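Local coordinates for sugar phosphate isomerase/epimerase (Parabacteroides distasonis, PDB 3OBE), which is probably an isomerase of the xylose isomerase-like TIM-barrel kind, perhaps acting on sugars or sugar phosphates, at residues I139-D143 against V178-G182; F152-E157 against D211-F215; Y199-L205 against Q227-W232. One frame throughout, in Å; residues are numbered along the deposited sequence. Where two conformers were deposited one is given.

Contact 1 of 3, residues I139-D143 against V178-G182; sequences IENED and VLKAG
Val178 lays its side chain over the backbone leading into helix 142-160: in the m rotamer, with CB directed toward 139-143, its CG2 lies 3.8 Å from Asn141 C and 3.9 Å from Glu142 N, while its CG1 is 4.2 Å from Ile139 CG2. Leu203 and Ile200 of helix 200-207 also touch this valine. Phi/psi run Ile139 -128/108, Glu140 -111/-16, Asn141 -152/176 and helical Glu142 -56/-43; 178-182 is extended from Val178 to Ala181, then Gly182 has positive phi (79/-2). Register is set by CA pairs Asn141-Val178 (5.0 Å) and Glu142-Lys180 (4.9 Å). Water 1 adds a bridge, donating to Glu140 O (2.7 Å) and accepting from Leu179 N (2.9 Å). Glu142 (m, t) makes a salt bridge, OE2 to Lys180 NZ at 2.7 Å; the lysine CB points away, and its m, t, t, p rotamer brings the end back. Ala181 CB approaches Asn141 ND2 (3.7 Å) and Asp143 OD2 (3.8 Å). Asn141, chi1 p, is the N-cap: its OD1 caps Asp144 N, while the first helical amide makes one direct backbone hydrogen bond to the loop, Glu142 N to Leu179 O, 2.9 Å, N-H...O angle 147°. This is a capped helix start meeting a loop from the next beta-alpha unit of a TIM barrel.

Contact 2 of 3, residues F152-E157 against D211-F215; sequences FNRAGE and DKVMF
Backbone geometry sets the frame. Residues 152-157 are regular helix, with Gly156 N to Phe152 O and Glu157 N to Asn153 O both 2.9 Å, whereas 211-215 passes from Asp211 (phi/psi -79/-13) and Lys212 (-107/-34) into an extended strand. The closest CA pair is Gly156-Lys212, 4.5 Å. Helix 142-160 covers the outside of the TIM barrel where strand 213-218 lies next to strand 165-169; Phe152 and Val213 both meet Trp166 of the latter.

The closest direct contact between the segments is a CA-H...O approach, Gly156 CA to Lys212 O at 3.1 Å with 144° at the hydrogen. An ideal CB on Gly156 would lie 1.9 Å from Lys212 O, a clash, so the absence of a side chain permits this approach. Water 3 lies 2.8 Å from Gly156 O and from Lys212 O.

The van der Waals contacts come from Lys212 and Val213, whose CB atoms point toward the helix. Lys212, in the extended m, t, t, t rotamer, runs along Asn153, CD lying 3.5 Å from Asn153 O and 3.9 Å from Asn153 CB. Val213 (t) places CG2 3.5 Å from Phe152 O and 3.6 Å from Asn153 OD1, an oxygen that accepts from Asp209 N; its apolar contact is CG2 to Phe152 CB, 4.2 Å.

As for charge, Glu157 OE1 and Lys212 NZ are 4.1 Å apart, beyond a salt bridge.

The chemistry implies that helix and strand meet mainly by close fit at Gly156 and methylene and methyl packing, with electrostatics playing a lesser part between these segments.

Contact 3 of 3, residues Y199-L205 against Q227-W232; sequences YIEELFL and QDPVEW
Trp232 buries the most surface, 91 Å², followed by Tyr199 with 55 Å² and Gln227 with 34 Å². The backbones stay well apart, the nearest CA pairs being Glu202-Trp232 (9.2 Å) and Tyr199-Gln227 (10.8 Å), so side chains span the gap. Tyr199 is the N-cap of helix 200-207, and Asp228 that of helix 229-235, its OD1 accepting from Val230 N (3.1 Å).

Trp232 (chi1 m, chi2 83°), with CB toward 199-205, presents the edge of its indole to the face of Tyr199 (chi1 m) in an offset edge-to-face pair: six-membered ring centroids 5.5 Å apart, planes at 64°, CZ2 3.7 Å from Tyr199 CD2. Its CZ3 is 3.9 Å from each of Glu201 CG, Glu202 N and Leu205 CD1.

Gln227 (m, m, chi3 -51°) serves both aromatics. Its OE1 accepts from Trp232 NE1 at 2.9 Å and 160°; its NE2 makes a weak hydrogen bond to Tyr199 OH, 3.3 Å, and another to Gly225 O. Phe175 meets Trp232 edge-to-face, and Arg177 forms a cation-pi contact with Tyr199. An edge-to-face aromatic pair thus joins helix 200-207 to helix 229-235 in the helical layer around a TIM barrel.

Overall arrangement
From the N terminus, the chain enters contact 1 at 139-143, runs along helix 142-160 through 152-157 of contact 2, passes through strand 165-169, and returns at 178-182 to close contact 1. Contact 3 then opens at 199-205, contact 2 closes at 211-215 where strand 213-218 begins, and contact 3 closes at 227-232. Contacts 1 and 2 therefore cross, as do 2 and 3, whereas 1 and 3 follow in series. Helix 142-160 serves contacts 1 and 2, whose nearest atoms are about 7 Å apart. Helix 200-207, itself part of contact 3, packs on Val178, Glu142 and Ile139 of contact 1 and on Phe215 and Phe152 of contact 2, tying together helix 142-160, strand 213-218 and helix 229-235.

Contact 1 of 3, residues I139-D143 against V178-G182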
loop_
_atom_site.group_PDB
_atom_site.type_symbol
_atom_site.label_atom_id
_atom_site.label_comp_id
_atom_site.label_asym_id
_atom_site.label_seq_id
_atom_site.Cartn_x
_atom_site.Cartn_y
_atom_site.Cartn_z
ATOM N N ILE A 139 -9.196 17.618 3.080
ATOM C CA ILE A 139 -9.025 17.928 4.492
ATOM C C ILE A 139 -8.564 19.340 4.642
ATOM O O ILE A 139 -7.433 19.652 4.265
ATOM C CB ILE A 139 -7.969 16.974 5.181
ATOM C CG1 ILE A 139 -8.255 15.502 4.898
ATOM C CG2 ILE A 139 -7.820 17.337 6.691
ATOM C CD1 ILE A 139 -9.409 14.948 5.500
ATOM N N GLU A 140 -9.453 20.199 5.120
ATOM C CA GLU A 140 -9.113 21.610 5.258
ATOM C C GLU A 140 -8.998 22.061 6.684
ATOM O O GLU A 140 -8.412 23.110 6.951
ATOM C CB GLU A 140 -10.110 22.436 4.473
ATOM C CG GLU A 140 -9.824 22.158 3.019
ATOM C CD GLU A 140 -10.840 22.669 2.008
ATOM O OE1 GLU A 140 -12.042 22.820 2.335
ATOM O OE2 GLU A 140 -10.369 22.835 0.842
ATOM N N ASN A 141 -9.532 21.261 7.598
ATOM C CA ASN A 141 -9.385 21.524 9.027
ATOM C C ASN A 141 -9.454 20.197 9.783
ATOM O O ASN A 141 -9.692 19.122 9.186
ATOM C CB ASN A 141 -10.418 22.557 9.519
ATOM C CG ASN A 141 -11.842 22.068 9.410
ATOM O OD1 ASN A 141 -12.118 20.880 9.556
ATOM N ND2 ASN A 141 -12.781 23.009 9.226
ATOM N N GLU A 142 -9.248 20.263 11.093
ATOM C CA GLU A 142 -9.284 19.077 11.951
ATOM C C GLU A 142 -10.586 18.312 11.847
ATOM O O GLU A 142 -10.553 17.087 11.766
ATOM C CB GLU A 142 -9.046 19.418 13.436
ATOM C CG GLU A 142 -7.602 19.588 13.797
ATOM C CD GLU A 142 -7.344 19.473 15.301
ATOM O OE1 GLU A 142 -8.200 18.939 16.052
ATOM O OE2 GLU A 142 -6.272 19.952 15.734
ATOM N N ASP A 143 -11.714 19.022 11.826
ATOM C CA ASP A 143 -13.024 18.358 11.815
ATOM C C ASP A 143 -13.155 17.452 10.590
ATOM O O ASP A 143 -13.652 16.338 10.711
ATOM C CB ASP A 143 -14.211 19.338 11.855
ATOM C CG ASP A 143 -14.377 20.027 13.231
ATOM O OD1 ASP A 143 -13.743 19.588 14.240
ATOM O OD2 ASP A 143 -15.149 21.001 13.273
ATOM N N VAL A 178 -3.080 21.091 9.347
ATOM C CA VAL A 178 -4.360 21.759 9.313
ATOM C C VAL A 178 -4.703 22.258 10.721
ATOM O O VAL A 178 -4.279 21.696 11.700
ATOM C CB VAL A 178 -5.492 20.874 8.755
ATOM C CG1 VAL A 178 -5.186 20.504 7.294
ATOM C CG2 VAL A 178 -5.721 19.595 9.609
ATOM N N LEU A 179 -5.387 23.373 10.757
ATOM C CA LEU A 179 -5.852 23.997 11.961
ATOM C C LEU A 179 -7.207 23.432 12.373
ATOM O O LEU A 179 -7.881 22.769 11.574
ATOM C CB LEU A 179 -6.003 25.501 11.740
ATOM C CG LEU A 179 -4.708 26.301 11.539
ATOM C CD1 LEU A 179 -5.021 27.768 11.425
ATOM C CD2 LEU A 179 -3.763 26.014 12.664
ATOM N N LYS A 180 -7.654 23.737 13.583
ATOM C CA LYS A 180 -9.053 23.496 13.952
ATOM C C LYS A 180 -9.969 24.487 13.271
ATOM O O LYS A 180 -9.561 25.574 12.932
ATOM C CB LYS A 180 -9.246 23.574 15.472
ATOM C CG LYS A 180 -8.567 22.419 16.187
ATOM C CD LYS A 180 -8.834 22.504 17.686
ATOM C CE LYS A 180 -8.534 21.173 18.349
ATOM N NZ LYS A 180 -7.101 20.816 18.112
ATOM N N ALA A 181 -11.218 24.096 13.058
ATOM C CA ALA A 181 -12.247 25.069 12.685
ATOM C C ALA A 181 -12.251 26.167 13.730
ATOM O O ALA A 181 -12.188 25.873 14.931
ATOM C CB ALA A 181 -13.618 24.388 12.595
ATOM N N GLY A 182 -12.340 27.415 13.281
ATOM C CA GLY A 182 -12.368 28.584 14.111
ATOM C C GLY A 182 -11.033 29.044 14.651
ATOM O O GLY A 182 -10.975 30.031 15.346
HETATM O O HOH W 1 -6.576 24.441 8.324
HETATM O O HOH W 2 -11.934 21.426 14.420
#

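Contact 2 of 3, residues F152-E157 against D211-F215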
loop_
_atom_site.group_PDB
_atom_site.type_symbol
_atom_site.label_atom_id
_atom_site.label_comp_id
_atom_site.label_asym_id
_atom_site.label_seq_id
_atom_site.Cartn_x
_atom_site.Cartn_y
_atom_site.Cartn_z
ATOM N N PHE A 152 -13.134 5.739 8.100
ATOM C CA PHE A 152 -12.051 4.718 8.080
ATOM C C PHE A 152 -12.235 3.649 9.152
ATOM O O PHE A 152 -12.094 2.485 8.861
ATOM C CB PHE A 152 -10.684 5.377 8.216
ATOM C CG PHE A 152 -10.229 6.188 7.011
ATOM C CD1 PHE A 152 -10.916 6.218 5.814
ATOM C CD2 PHE A 152 -9.058 6.893 7.114
ATOM C CE1 PHE A 152 -10.404 6.928 4.737
ATOM C CE2 PHE A 152 -8.532 7.574 6.062
ATOM C CZ PHE A 152 -9.219 7.607 4.876
ATOM N N ASN A 153 -12.568 4.054 10.391
ATOM C CA ASN A 153 -12.913 3.118 11.458
ATOM C C ASN A 153 -14.025 2.155 11.048
ATOM O O ASN A 153 -13.890 0.951 11.204
ATOM C CB ASN A 153 -13.283 3.842 12.726
ATOM C CG ASN A 153 -12.089 4.280 13.533
ATOM O OD1 ASN A 153 -10.998 3.760 13.409
ATOM N ND2 ASN A 153 -12.319 5.261 14.413
ATOM N N ARG A 154 -15.088 2.694 10.473
ATOM C CA ARG A 154 -16.208 1.885 10.054
ATOM C C ARG A 154 -15.799 0.931 8.967
ATOM O O ARG A 154 -16.228 -0.185 8.955
ATOM C CB ARG A 154 -17.393 2.765 9.607
ATOM C CG ARG A 154 -18.067 3.504 10.785
ATOM C CD ARG A 154 -18.918 4.657 10.262
ATOM N NE ARG A 154 -20.164 4.194 9.670
ATOM C CZ ARG A 154 -21.387 4.444 10.140
ATOM N NH1 ARG A 154 -21.576 5.155 11.238
ATOM N NH2 ARG A 154 -22.439 3.990 9.475
ATOM N N ALA A 155 -14.969 1.383 8.042
ATOM C CA ALA A 155 -14.456 0.495 6.991
ATOM C C ALA A 155 -13.664 -0.658 7.588
ATOM O O ALA A 155 -13.822 -1.829 7.184
ATOM C CB ALA A 155 -13.594 1.277 6.033
ATOM N N GLY A 156 -12.795 -0.339 8.542
ATOM C CA GLY A 156 -11.954 -1.359 9.152
ATOM C C GLY A 156 -12.721 -2.369 9.970
ATOM O O GLY A 156 -12.352 -3.537 10.030
ATOM N N GLU A 157 -13.787 -1.934 10.618
ATOM C CA GLU A 157 -14.590 -2.879 11.373
ATOM C C GLU A 157 -15.202 -3.873 10.400
ATOM O O GLU A 157 -15.236 -5.074 10.642
ATOM C CB GLU A 157 -15.694 -2.190 12.188
ATOM C CG GLU A 157 -16.560 -3.204 12.957
ATOM C CD GLU A 157 -17.426 -2.585 14.052
ATOM O OE1 GLU A 157 -17.399 -1.337 14.198
ATOM O OE2 GLU A 157 -18.132 -3.357 14.746
ATOM N N ASP A 211 -7.202 -1.390 16.370
ATOM C CA ASP A 211 -7.808 -2.689 16.050
ATOM C C ASP A 211 -8.656 -2.655 14.778
ATOM O O ASP A 211 -9.022 -3.708 14.242
ATOM C CB ASP A 211 -8.623 -3.196 17.254
ATOM C CG ASP A 211 -7.741 -3.474 18.500
ATOM O OD1 ASP A 211 -6.535 -3.818 18.327
ATOM O OD2 ASP A 211 -8.266 -3.333 19.638
ATOM N N LYS A 212 -8.982 -1.468 14.272
ATOM C CA LYS A 212 -9.773 -1.333 13.043
ATOM C C LYS A 212 -8.935 -0.855 11.835
ATOM O O LYS A 212 -9.252 -1.187 10.741
ATOM C CB LYS A 212 -10.901 -0.338 13.238
ATOM C CG LYS A 212 -11.945 -0.752 14.275
ATOM C CD LYS A 212 -12.937 0.387 14.518
ATOM C CE LYS A 212 -13.879 0.135 15.705
ATOM N NZ LYS A 212 -14.743 1.299 15.980
ATOM N N VAL A 213 -7.943 -0.003 12.078
ATOM C CA VAL A 213 -7.231 0.697 11.046
ATOM C C VAL A 213 -5.733 0.599 11.250
ATOM O O VAL A 213 -5.234 0.890 12.343
ATOM C CB VAL A 213 -7.642 2.188 11.032
ATOM C CG1 VAL A 213 -6.735 3.039 10.078
ATOM C CG2 VAL A 213 -9.113 2.316 10.651
HETATM N N MSE A 214 -5.023 0.220 10.174
HETATM C CA MSE A 214 -3.566 0.347 10.168
HETATM C C MSE A 214 -3.157 1.238 8.991
HETATM O O MSE A 214 -4.013 1.751 8.238
HETATM C CB MSE A 214 -2.911 -1.038 10.127
HETATM C CG MSE A 214 -3.314 -1.929 8.946
HETATM SE SE MSE A 214 -2.298 -1.542 7.327
HETATM C CE MSE A 214 -3.135 -2.931 6.240
ATOM N N PHE A 215 -1.852 1.492 8.880
ATOM C CA PHE A 215 -1.298 2.424 7.938
ATOM C C PHE A 215 -0.235 1.720 7.105
ATOM O O PHE A 215 0.600 0.942 7.642
ATOM C CB PHE A 215 -0.782 3.707 8.628
ATOM C CG PHE A 215 -1.925 4.564 9.192
ATOM C CD1 PHE A 215 -2.510 4.229 10.407
ATOM C CD2 PHE A 215 -2.495 5.591 8.454
ATOM C CE1 PHE A 215 -3.586 4.926 10.871
ATOM C CE2 PHE A 215 -3.582 6.312 8.962
ATOM C CZ PHE A 215 -4.128 5.970 10.139
HETATM O O HOH W 3 -9.551 -3.770 9.687
#

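Contact 3 of 3, residues Y199-L205 against Q227-W232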
loop_
_atom_site.group_PDB
_atom_site.type_symbol
_atom_site.label_atom_id
_atom_site.label_comp_id
_atom_site.label_asym_id
_atom_site.label_seq_id
_atom_site.Cartn_x
_atom_site.Cartn_y
_atom_site.Cartn_z
ATOM N N TYR A 199 -0.307 17.757 11.728
ATOM C CA TYR A 199 -0.187 16.966 10.527
ATOM C C TYR A 199 -1.443 16.151 10.286
ATOM O O TYR A 199 -1.996 15.535 11.207
ATOM C CB TYR A 199 0.978 16.003 10.620
ATOM C CG TYR A 199 2.326 16.630 10.645
ATOM C CD1 TYR A 199 2.800 17.355 9.551
ATOM C CD2 TYR A 199 3.178 16.396 11.729
ATOM C CE1 TYR A 199 4.063 17.889 9.572
ATOM C CE2 TYR A 199 4.461 16.894 11.730
ATOM C CZ TYR A 199 4.877 17.634 10.661
ATOM O OH TYR A 199 6.133 18.175 10.692
ATOM N N ILE A 200 -1.886 16.124 9.040
ATOM C CA ILE A 200 -3.017 15.278 8.675
ATOM C C ILE A 200 -2.801 13.808 9.073
ATOM O O ILE A 200 -3.690 13.148 9.635
ATOM C CB ILE A 200 -3.397 15.448 7.194
ATOM C CG1 ILE A 200 -3.942 16.878 6.949
ATOM C CG2 ILE A 200 -4.482 14.405 6.798
ATOM C CD1 ILE A 200 -4.038 17.241 5.437
ATOM N N GLU A 201 -1.638 13.263 8.750
ATOM C CA GLU A 201 -1.327 11.883 9.090
ATOM C C GLU A 201 -1.510 11.642 10.596
ATOM O O GLU A 201 -2.057 10.615 11.011
ATOM C CB GLU A 201 0.105 11.523 8.650
ATOM C CG GLU A 201 0.464 10.053 8.750
ATOM C CD GLU A 201 -0.082 9.124 7.688
ATOM O OE1 GLU A 201 -0.850 9.568 6.800
ATOM O OE2 GLU A 201 0.273 7.897 7.757
ATOM N N GLU A 202 -1.010 12.577 11.415
ATOM C CA GLU A 202 -1.148 12.491 12.857
ATOM C C GLU A 202 -2.592 12.457 13.302
ATOM O O GLU A 202 -2.973 11.699 14.194
ATOM C CB GLU A 202 -0.349 13.625 13.556
ATOM C CG GLU A 202 -0.528 13.693 15.034
ATOM C CD GLU A 202 0.385 14.695 15.708
ATOM O OE1 GLU A 202 1.322 15.159 15.077
ATOM O OE2 GLU A 202 0.138 15.025 16.862
ATOM N N LEU A 203 -3.430 13.308 12.709
ATOM C CA LEU A 203 -4.820 13.309 13.010
ATOM C C LEU A 203 -5.486 11.959 12.667
ATOM O O LEU A 203 -6.319 11.475 13.437
ATOM C CB LEU A 203 -5.533 14.462 12.305
ATOM C CG LEU A 203 -5.159 15.835 12.824
ATOM C CD1 LEU A 203 -5.646 16.885 11.767
ATOM C CD2 LEU A 203 -5.745 16.051 14.246
ATOM N N PHE A 204 -5.133 11.374 11.533
ATOM C CA PHE A 204 -5.684 10.079 11.160
ATOM C C PHE A 204 -5.238 9.007 12.151
ATOM O O PHE A 204 -6.057 8.202 12.615
ATOM C CB PHE A 204 -5.265 9.626 9.761
ATOM C CG PHE A 204 -5.867 10.365 8.618
ATOM C CD1 PHE A 204 -6.962 11.205 8.729
ATOM C CD2 PHE A 204 -5.302 10.219 7.384
ATOM C CE1 PHE A 204 -7.489 11.844 7.602
ATOM C CE2 PHE A 204 -5.815 10.831 6.287
ATOM C CZ PHE A 204 -6.896 11.664 6.376
ATOM N N LEU A 205 -3.977 9.010 12.520
ATOM C CA LEU A 205 -3.501 8.087 13.557
ATOM C C LEU A 205 -4.244 8.206 14.870
ATOM O O LEU A 205 -4.677 7.196 15.468
ATOM C CB LEU A 205 -1.991 8.280 13.756
ATOM C CG LEU A 205 -1.145 7.767 12.580
ATOM C CD1 LEU A 205 0.188 8.530 12.465
ATOM C CD2 LEU A 205 -0.831 6.265 12.700
ATOM N N GLN A 227 9.641 14.654 5.806
ATOM C CA GLN A 227 9.549 13.863 7.033
ATOM C C GLN A 227 10.597 12.748 7.066
ATOM O O GLN A 227 10.957 12.176 6.033
ATOM C CB GLN A 227 8.177 13.221 7.140
ATOM C CG GLN A 227 7.018 14.208 7.136
ATOM C CD GLN A 227 7.106 15.188 8.263
ATOM O OE1 GLN A 227 7.280 14.799 9.431
ATOM N NE2 GLN A 227 7.032 16.479 7.948
ATOM N N ASP A 228 11.030 12.408 8.273
ATOM C CA ASP A 228 11.835 11.206 8.506
ATOM C C ASP A 228 10.860 10.027 8.745
ATOM O O ASP A 228 10.198 9.953 9.805
ATOM C CB ASP A 228 12.728 11.440 9.709
ATOM C CG ASP A 228 13.598 10.251 10.041
ATOM O OD1 ASP A 228 13.553 9.312 9.252
ATOM O OD2 ASP A 228 14.322 10.293 11.084
ATOM N N PRO A 229 10.786 9.084 7.795
ATOM C CA PRO A 229 9.855 7.981 8.020
ATOM C C PRO A 229 10.195 7.120 9.242
ATOM O O PRO A 229 9.277 6.569 9.891
ATOM C CB PRO A 229 9.937 7.177 6.718
ATOM C CG PRO A 229 11.176 7.617 6.055
ATOM C CD PRO A 229 11.461 8.980 6.489
ATOM N N VAL A 230 11.464 7.068 9.612
ATOM C CA VAL A 230 11.872 6.304 10.788
ATOM C C VAL A 230 11.268 6.925 12.053
ATOM O O VAL A 230 10.848 6.215 12.968
ATOM C CB VAL A 230 13.389 6.134 10.862
ATOM C CG1 VAL A 230 13.790 5.572 12.207
ATOM C CG2 VAL A 230 13.834 5.227 9.696
ATOM N N GLU A 231 11.184 8.255 12.067
ATOM C CA GLU A 231 10.604 8.977 13.193
ATOM C C GLU A 231 9.112 8.648 13.332
ATOM O O GLU A 231 8.620 8.443 14.451
ATOM C CB GLU A 231 10.809 10.483 13.057
ATOM C CG GLU A 231 10.508 11.212 14.333
ATOM C CD GLU A 231 10.765 12.725 14.234
ATOM O OE1 GLU A 231 11.171 13.201 13.146
ATOM O OE2 GLU A 231 10.524 13.431 15.238
ATOM N N TRP A 232 8.400 8.638 12.214
ATOM C CA TRP A 232 6.988 8.254 12.225
ATOM C C TRP A 232 6.786 6.816 12.737
ATOM O O TRP A 232 5.917 6.580 13.572
ATOM C CB TRP A 232 6.336 8.496 10.878
ATOM C CG TRP A 232 6.123 9.929 10.653
ATOM C CD1 TRP A 232 7.034 10.833 10.189
ATOM C CD2 TRP A 232 4.926 10.672 10.931
ATOM N NE1 TRP A 232 6.481 12.083 10.136
ATOM C CE2 TRP A 232 5.187 12.015 10.597
ATOM C CE3 TRP A 232 3.660 10.335 11.462
ATOM C CZ2 TRP A 232 4.220 13.020 10.738
ATOM C CZ3 TRP A 232 2.706 11.347 11.630
ATOM C CH2 TRP A 232 2.985 12.648 11.253
#